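Local structure of ABC transporter, periplasmic substrate-binding protein (Thermotoga maritima, 2HPG) at residues Trp137-Pro149 against Val197-Asn209. The protein probably captures a solute in the periplasm for uptake by a tripartite ATP-independent (TRAP) transporter. Numbering follows the deposited sequence.
Sequences WVQGYRHFVTNKP and VDGAELTYANVYN
In this DctP-type periplasmic binding protein, the long strand 130-146 pairs antiparallel with the short strand 199-202, and R142, just before the H143-L202 bridge, meets E201 in a buried salt bridge. The guanidinium takes the carboxylate side-on: NE of R142 reaches OE2 of E201 at 3.1 Å, almost straight at 174°, while NH2 of R142 holds OE1 of E201 at 2.9 Å. Both oxygens lie close to the guanidinium plane, yet the carboxylate is turned 43° against it, and OE1 is met from above its own plane. The R142 chain bends at chi3 (73°), bringing the NE-NH2 edge to the carboxylate, with L202 CA over one guanidinium face. T163 and H224 also bond the E201 carboxylate, but a leucine in place of R142 would probably leave it without its two-nitrogen grip and its arginine counter-charge. Two hydrogen-bonded pairs, H143 with L202 and V145 with A200, set the backbone register. On their side of the sheet, V145 CG2 packs 3.6 Å from V207 CG2, bringing helix 204-209 against the strand. T203 caps that helix, its OG1 accepting from N206 N at 3.1 Å. Beyond the pairing, two waters link N147, through N and ND2, to D198 O; ND2 also bonds V215 O. Strand 218-234 also pairs with 130-146, W169 of helix 167-176 packs on R142 and E201, and helix 243-278 touches T203.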
ATOM      1  N   TRP A 137       5.835   4.010  -3.406  1.00 17.53           N
ATOM      2  CA  TRP A 137       5.127   4.681  -2.322  1.00 17.05           C
ATOM      3  C   TRP A 137       4.763   3.590  -1.354  1.00 17.50           C
ATOM      4  O   TRP A 137       3.941   2.738  -1.658  1.00 17.13           O
ATOM      5  CB  TRP A 137       3.885   5.406  -2.858  1.00 16.42           C
ATOM      6  CG  TRP A 137       4.263   6.652  -3.593  1.00 15.52           C
ATOM      7  CD1 TRP A 137       4.836   6.735  -4.828  1.00 15.35           C
ATOM      8  CD2 TRP A 137       4.128   7.997  -3.122  1.00 15.27           C
ATOM      9  NE1 TRP A 137       5.084   8.049  -5.143  1.00 15.90           N
ATOM     10  CE2 TRP A 137       4.647   8.843  -4.114  1.00 14.92           C
ATOM     11  CE3 TRP A 137       3.625   8.566  -1.949  1.00 15.26           C
ATOM     12  CZ2 TRP A 137       4.666  10.242  -3.973  1.00 16.09           C
ATOM     13  CZ3 TRP A 137       3.645   9.948  -1.812  1.00 15.39           C
ATOM     14  CH2 TRP A 137       4.157  10.766  -2.819  1.00 15.74           C
ATOM     15  N   VAL A 138       5.423   3.594  -0.202  1.00 18.41           N
ATOM     16  CA  VAL A 138       5.325   2.491   0.739  1.00 18.88           C
ATOM     17  C   VAL A 138       4.868   3.015   2.104  1.00 19.12           C
ATOM     18  O   VAL A 138       5.408   3.989   2.620  1.00 18.90           O
ATOM     19  CB  VAL A 138       6.695   1.744   0.785  1.00 18.80           C
ATOM     20  CG1 VAL A 138       6.848   0.909   2.008  1.00 19.22           C
ATOM     21  CG2 VAL A 138       6.841   0.879  -0.492  1.00 19.51           C
ATOM     22  N   GLN A 139       3.828   2.388   2.661  1.00 19.29           N
ATOM     23  CA  GLN A 139       3.314   2.806   3.962  1.00 19.38           C
ATOM     24  C   GLN A 139       3.979   2.060   5.109  1.00 19.44           C
ATOM     25  O   GLN A 139       3.832   2.444   6.268  1.00 20.16           O
ATOM     26  CB  GLN A 139       1.807   2.617   4.015  1.00 19.99           C
ATOM     27  CG  GLN A 139       1.039   3.745   3.370  1.00 20.31           C
ATOM     28  CD  GLN A 139      -0.430   3.559   3.503  1.00 20.66           C
ATOM     29  OE1 GLN A 139      -0.936   3.446   4.615  1.00 23.15           O
ATOM     30  NE2 GLN A 139      -1.133   3.495   2.375  1.00 21.57           N
ATOM     31  N   GLY A 140       4.720   0.996   4.801  1.00 18.50           N
ATOM     32  CA  GLY A 140       5.442   0.259   5.817  1.00 18.20           C
ATOM     33  C   GLY A 140       4.845  -1.096   6.098  1.00 16.68           C
ATOM     34  O   GLY A 140       3.845  -1.474   5.489  1.00 16.56           O
ATOM     35  N   TYR A 141       5.473  -1.815   7.027  1.00 16.53           N
ATOM     36  CA  TYR A 141       5.046  -3.152   7.420  1.00 15.16           C
ATOM     37  C   TYR A 141       3.881  -3.116   8.373  1.00 15.48           C
ATOM     38  O   TYR A 141       3.850  -2.322   9.314  1.00 14.61           O
ATOM     39  CB  TYR A 141       6.173  -3.914   8.111  1.00 16.00           C
ATOM     40  CG  TYR A 141       7.282  -4.210   7.179  1.00 15.86           C
ATOM     41  CD1 TYR A 141       7.262  -5.351   6.386  1.00 14.76           C
ATOM     42  CD2 TYR A 141       8.301  -3.301   6.996  1.00 16.83           C
ATOM     43  CE1 TYR A 141       8.268  -5.602   5.503  1.00 14.49           C
ATOM     44  CE2 TYR A 141       9.309  -3.553   6.117  1.00 16.10           C
ATOM     45  CZ  TYR A 141       9.284  -4.705   5.376  1.00 15.96           C
ATOM     46  OH  TYR A 141      10.291  -4.938   4.481  1.00 16.88           O
ATOM     47  N   ARG A 142       2.970  -4.041   8.142  1.00 14.82           N
ATOM     48  CA  ARG A 142       1.802  -4.217   8.963  1.00 15.18           C
ATOM     49  C   ARG A 142       2.001  -5.410   9.871  1.00 14.72           C
ATOM     50  O   ARG A 142       2.630  -6.412   9.489  1.00 13.08           O
ATOM     51  CB  ARG A 142       0.573  -4.377   8.069  1.00 15.11           C
ATOM     52  CG  ARG A 142       0.250  -3.072   7.381  1.00 16.25           C
ATOM     53  CD  ARG A 142      -0.679  -3.183   6.228  1.00 18.11           C
ATOM     54  NE  ARG A 142      -2.067  -3.444   6.616  1.00 20.25           N
ATOM     55  CZ  ARG A 142      -3.095  -2.596   6.509  1.00 18.76           C
ATOM     56  NH1 ARG A 142      -2.944  -1.378   6.037  1.00 18.50           N
ATOM     57  NH2 ARG A 142      -4.307  -3.007   6.850  1.00 19.77           N
ATOM     58  N   HIS A 143       1.473  -5.282  11.092  1.00 13.72           N
ATOM     59  CA  HIS A 143       1.648  -6.275  12.158  1.00 13.33           C
ATOM     60  C   HIS A 143       0.280  -6.534  12.762  1.00 12.61           C
ATOM     61  O   HIS A 143      -0.611  -5.728  12.581  1.00 12.17           O
ATOM     62  CB  HIS A 143       2.599  -5.714  13.237  1.00 14.25           C
ATOM     63  CG  HIS A 143       3.961  -5.350  12.718  1.00 11.40           C
ATOM     64  ND1 HIS A 143       4.777  -6.255  12.077  1.00 12.52           N
ATOM     65  CD2 HIS A 143       4.639  -4.176  12.743  1.00 12.19           C
ATOM     66  CE1 HIS A 143       5.898  -5.649  11.713  1.00 13.92           C
ATOM     67  NE2 HIS A 143       5.849  -4.391  12.126  1.00 12.62           N
ATOM     68  N   PHE A 144       0.097  -7.643  13.458  1.00 13.03           N
ATOM     69  CA  PHE A 144      -1.195  -7.921  14.086  1.00 13.36           C
ATOM     70  C   PHE A 144      -1.401  -7.071  15.350  1.00 13.49           C
ATOM     71  O   PHE A 144      -0.464  -6.920  16.123  1.00 13.21           O
ATOM     72  CB  PHE A 144      -1.309  -9.393  14.441  1.00 14.38           C
ATOM     73  CG  PHE A 144      -1.570 -10.275  13.260  1.00 14.20           C
ATOM     74  CD1 PHE A 144      -2.829 -10.344  12.707  1.00 15.88           C
ATOM     75  CD2 PHE A 144      -0.557 -10.991  12.686  1.00 16.24           C
ATOM     76  CE1 PHE A 144      -3.084 -11.152  11.610  1.00 16.61           C
ATOM     77  CE2 PHE A 144      -0.794 -11.797  11.601  1.00 16.17           C
ATOM     78  CZ  PHE A 144      -2.065 -11.869  11.058  1.00 16.30           C
ATOM     79  N   VAL A 145      -2.626  -6.571  15.548  1.00 13.67           N
ATOM     80  CA  VAL A 145      -2.975  -5.749  16.698  1.00 14.40           C
ATOM     81  C   VAL A 145      -4.135  -6.485  17.353  1.00 14.95           C
ATOM     82  O   VAL A 145      -5.212  -6.586  16.777  1.00 14.24           O
ATOM     83  CB  VAL A 145      -3.422  -4.313  16.340  1.00 14.58           C
ATOM     84  CG1 VAL A 145      -3.177  -3.373  17.567  1.00 12.89           C
ATOM     85  CG2 VAL A 145      -2.691  -3.774  15.104  1.00 14.46           C
ATOM     86  N   THR A 146      -3.890  -7.024  18.546  1.00 17.16           N
ATOM     87  CA  THR A 146      -4.790  -7.991  19.176  1.00 17.49           C
ATOM     88  C   THR A 146      -4.783  -7.852  20.713  1.00 18.69           C
ATOM     89  O   THR A 146      -4.045  -7.052  21.258  1.00 19.58           O
ATOM     90  CB  THR A 146      -4.320  -9.410  18.853  1.00 17.88           C
ATOM     91  OG1 THR A 146      -2.994  -9.587  19.378  1.00 19.35           O
ATOM     92  CG2 THR A 146      -4.304  -9.684  17.307  1.00 15.26           C
ATOM     93  N   ASN A 147      -5.633  -8.625  21.388  1.00 19.70           N
ATOM     94  CA  ASN A 147      -5.577  -8.735  22.855  1.00 20.39           C
ATOM     95  C   ASN A 147      -5.041 -10.118  23.274  1.00 21.27           C
ATOM     96  O   ASN A 147      -5.258 -10.559  24.401  1.00 21.53           O
ATOM     97  CB  ASN A 147      -6.942  -8.431  23.495  1.00 19.93           C
ATOM     98  CG  ASN A 147      -7.188  -6.946  23.660  1.00 20.37           C
ATOM     99  OD1 ASN A 147      -6.306  -6.201  24.111  1.00 19.10           O
ATOM    100  ND2 ASN A 147      -8.377  -6.497  23.272  1.00 19.57           N
ATOM    101  N   LYS A 148      -4.316 -10.755  22.357  1.00 21.44           N
ATOM    102  CA  LYS A 148      -3.696 -12.058  22.551  1.00 22.16           C
ATOM    103  C   LYS A 148      -2.387 -12.029  21.777  1.00 21.83           C
ATOM    104  O   LYS A 148      -2.388 -11.644  20.612  1.00 22.06           O
ATOM    105  CB  LYS A 148      -4.624 -13.135  21.985  1.00 22.76           C
ATOM    106  CG  LYS A 148      -4.062 -14.526  21.967  1.00 24.36           C
ATOM    107  CD  LYS A 148      -5.016 -15.478  21.234  1.00 24.27           C
ATOM    108  CE  LYS A 148      -4.413 -16.846  21.096  1.00 25.50           C
ATOM    109  NZ  LYS A 148      -5.320 -17.755  20.327  1.00 28.30           N
ATOM    110  N   PRO A 149      -1.252 -12.396  22.408  1.00 22.10           N
ATOM    111  CA  PRO A 149      -0.001 -12.401  21.635  1.00 21.64           C
ATOM    112  C   PRO A 149      -0.054 -13.382  20.463  1.00 21.82           C
ATOM    113  O   PRO A 149      -0.618 -14.450  20.611  1.00 20.99           O
ATOM    114  CB  PRO A 149       1.051 -12.884  22.629  1.00 22.05           C
ATOM    115  CG  PRO A 149       0.399 -13.013  23.922  1.00 21.86           C
ATOM    116  CD  PRO A 149      -1.053 -12.788  23.808  1.00 21.88           C
ATOM    117  N   VAL A 197     -15.173  -7.544  16.266  1.00 20.91           N
ATOM    118  CA  VAL A 197     -13.889  -8.137  15.857  1.00 20.11           C
ATOM    119  C   VAL A 197     -12.956  -8.290  17.064  1.00 19.79           C
ATOM    120  O   VAL A 197     -13.178  -7.669  18.113  1.00 20.00           O
ATOM    121  CB  VAL A 197     -13.147  -7.322  14.735  1.00 20.63           C
ATOM    122  CG1 VAL A 197     -14.023  -7.194  13.487  1.00 20.53           C
ATOM    123  CG2 VAL A 197     -12.707  -5.958  15.237  1.00 18.48           C
ATOM    124  N   ASP A 198     -11.916  -9.106  16.900  1.00 18.79           N
ATOM    125  CA  ASP A 198     -10.964  -9.385  17.980  1.00 18.94           C
ATOM    126  C   ASP A 198      -9.683  -8.566  17.846  1.00 18.65           C
ATOM    127  O   ASP A 198      -8.924  -8.413  18.809  1.00 19.65           O
ATOM    128  CB  ASP A 198     -10.579 -10.855  17.993  1.00 18.80           C
ATOM    129  CG  ASP A 198     -11.748 -11.757  18.234  1.00 20.22           C
ATOM    130  OD1 ASP A 198     -12.521 -11.478  19.172  1.00 23.61           O
ATOM    131  OD2 ASP A 198     -11.878 -12.766  17.501  1.00 19.20           O
ATOM    132  N   GLY A 199      -9.438  -8.048  16.652  1.00 18.03           N
ATOM    133  CA  GLY A 199      -8.213  -7.292  16.398  1.00 17.06           C
ATOM    134  C   GLY A 199      -8.133  -6.808  14.971  1.00 15.65           C
ATOM    135  O   GLY A 199      -9.113  -6.847  14.220  1.00 16.11           O
ATOM    136  N   ALA A 200      -6.958  -6.315  14.613  1.00 15.43           N
ATOM    137  CA  ALA A 200      -6.703  -5.749  13.296  1.00 14.69           C
ATOM    138  C   ALA A 200      -5.262  -6.053  12.915  1.00 14.81           C
ATOM    139  O   ALA A 200      -4.565  -6.795  13.600  1.00 15.83           O
ATOM    140  CB  ALA A 200      -6.949  -4.232  13.302  1.00 14.26           C
ATOM    141  N   GLU A 201      -4.820  -5.510  11.788  1.00 13.94           N
ATOM    142  CA  GLU A 201      -3.457  -5.684  11.361  1.00 14.01           C
ATOM    143  C   GLU A 201      -3.103  -4.398  10.642  1.00 13.43           C
ATOM    144  O   GLU A 201      -3.784  -4.010   9.702  1.00 13.84           O
ATOM    145  CB  GLU A 201      -3.322  -6.946  10.495  1.00 14.37           C
ATOM    146  CG  GLU A 201      -4.226  -7.041   9.312  1.00 15.53           C
ATOM    147  CD  GLU A 201      -3.712  -6.339   8.076  1.00 17.24           C
ATOM    148  OE1 GLU A 201      -4.540  -5.904   7.256  1.00 18.02           O
ATOM    149  OE2 GLU A 201      -2.494  -6.212   7.921  1.00 18.80           O
ATOM    150  N   LEU A 202      -2.126  -3.675  11.175  1.00 13.22           N
ATOM    151  CA  LEU A 202      -1.935  -2.261  10.853  1.00 13.18           C
ATOM    152  C   LEU A 202      -0.479  -1.866  11.050  1.00 12.55           C
ATOM    153  O   LEU A 202       0.312  -2.629  11.571  1.00 11.52           O
ATOM    154  CB  LEU A 202      -2.806  -1.388  11.778  1.00 14.20           C
ATOM    155  CG  LEU A 202      -4.332  -1.476  11.637  1.00 13.61           C
ATOM    156  CD1 LEU A 202      -5.029  -0.712  12.777  1.00 15.13           C
ATOM    157  CD2 LEU A 202      -4.854  -0.970  10.287  1.00 10.69           C
ATOM    158  N   THR A 203      -0.134  -0.650  10.632  1.00 13.61           N
ATOM    159  CA  THR A 203       1.136  -0.046  10.977  1.00 13.54           C
ATOM    160  C   THR A 203       1.037   0.625  12.352  1.00 14.88           C
ATOM    161  O   THR A 203      -0.057   0.836  12.846  1.00 15.42           O
ATOM    162  CB  THR A 203       1.469   1.042   9.980  1.00 13.68           C
ATOM    163  OG1 THR A 203       0.513   2.086  10.127  1.00 12.67           O
ATOM    164  CG2 THR A 203       1.419   0.479   8.553  1.00 12.15           C
ATOM    165  N   TYR A 204       2.182   0.957  12.956  1.00 14.96           N
ATOM    166  CA  TYR A 204       2.201   1.620  14.259  1.00 15.53           C
ATOM    167  C   TYR A 204       1.564   3.020  14.181  1.00 15.30           C
ATOM    168  O   TYR A 204       0.914   3.469  15.122  1.00 15.67           O
ATOM    169  CB  TYR A 204       3.643   1.716  14.781  1.00 15.82           C
ATOM    170  CG  TYR A 204       4.210   0.439  15.420  1.00 15.65           C
ATOM    171  CD1 TYR A 204       3.894   0.098  16.720  1.00 14.53           C
ATOM    172  CD2 TYR A 204       5.091  -0.396  14.724  1.00 15.41           C
ATOM    173  CE1 TYR A 204       4.440  -0.993  17.319  1.00 15.24           C
ATOM    174  CE2 TYR A 204       5.636  -1.519  15.329  1.00 14.95           C
ATOM    175  CZ  TYR A 204       5.289  -1.817  16.623  1.00 16.23           C
ATOM    176  OH  TYR A 204       5.784  -2.932  17.279  1.00 15.87           O
ATOM    177  N   ALA A 205       1.762   3.722  13.070  1.00 16.59           N
ATOM    178  CA  ALA A 205       1.113   5.032  12.845  1.00 16.28           C
ATOM    179  C   ALA A 205      -0.409   4.905  12.878  1.00 16.75           C
ATOM    180  O   ALA A 205      -1.089   5.699  13.519  1.00 16.09           O
ATOM    181  CB  ALA A 205       1.564   5.627  11.508  1.00 17.05           C
ATOM    182  N   ASN A 206      -0.939   3.905  12.176  1.00 16.89           N
ATOM    183  CA  ASN A 206      -2.390   3.657  12.160  1.00 16.74           C
ATOM    184  C   ASN A 206      -2.879   3.390  13.575  1.00 16.31           C
ATOM    185  O   ASN A 206      -3.900   3.933  14.016  1.00 17.12           O
ATOM    186  CB  ASN A 206      -2.741   2.399  11.346  1.00 16.47           C
ATOM    187  CG  ASN A 206      -2.505   2.535   9.847  1.00 19.71           C
ATOM    188  OD1 ASN A 206      -2.488   3.632   9.281  1.00 23.02           O
ATOM    189  ND2 ASN A 206      -2.317   1.397   9.193  1.00 17.21           N
ATOM    190  N   VAL A 207      -2.171   2.514  14.283  1.00 15.57           N
ATOM    191  CA  VAL A 207      -2.575   2.135  15.641  1.00 15.33           C
ATOM    192  C   VAL A 207      -2.510   3.350  16.557  1.00 16.07           C
ATOM    193  O   VAL A 207      -3.435   3.606  17.326  1.00 17.09           O
ATOM    194  CB  VAL A 207      -1.697   1.012  16.220  1.00 14.85           C
ATOM    195  CG1 VAL A 207      -2.013   0.789  17.721  1.00 14.33           C
ATOM    196  CG2 VAL A 207      -1.887  -0.289  15.408  1.00 14.08           C
ATOM    197  N   TYR A 208      -1.429   4.115  16.474  1.00 16.01           N
ATOM    198  CA  TYR A 208      -1.291   5.268  17.366  1.00 16.45           C
ATOM    199  C   TYR A 208      -2.311   6.392  17.071  1.00 16.84           C
ATOM    200  O   TYR A 208      -2.975   6.938  17.986  1.00 16.62           O
ATOM    201  CB  TYR A 208       0.123   5.847  17.314  1.00 17.24           C
ATOM    202  CG  TYR A 208       0.313   6.949  18.366  1.00 17.14           C
ATOM    203  CD1 TYR A 208       0.547   6.627  19.684  1.00 18.66           C
ATOM    204  CD2 TYR A 208       0.242   8.299  18.017  1.00 19.69           C
ATOM    205  CE1 TYR A 208       0.703   7.625  20.659  1.00 18.50           C
ATOM    206  CE2 TYR A 208       0.393   9.308  18.972  1.00 18.92           C
ATOM    207  CZ  TYR A 208       0.628   8.951  20.297  1.00 20.28           C
ATOM    208  OH  TYR A 208       0.799   9.921  21.293  1.00 23.15           O
ATOM    209  N   ASN A 209      -2.387   6.791  15.813  1.00 16.63           N
ATOM    210  CA  ASN A 209      -3.276   7.884  15.411  1.00 16.65           C
ATOM    211  C   ASN A 209      -4.754   7.518  15.600  1.00 16.49           C
ATOM    212  O   ASN A 209      -5.574   8.384  15.819  1.00 16.28           O
ATOM    213  CB  ASN A 209      -3.001   8.297  13.969  1.00 17.06           C
ATOM    214  CG  ASN A 209      -1.657   8.997  13.810  1.00 18.47           C
ATOM    215  OD1 ASN A 209      -1.214   9.725  14.701  1.00 21.11           O
ATOM    216  ND2 ASN A 209      -1.018   8.802  12.670  1.00 21.20           N
TER
HETATM  217  O   HOH W   1      -7.365 -10.579  20.036  1.00 15.30           O
HETATM  218  O   HOH W   2     -10.040  -8.035  21.260  1.00 24.47           O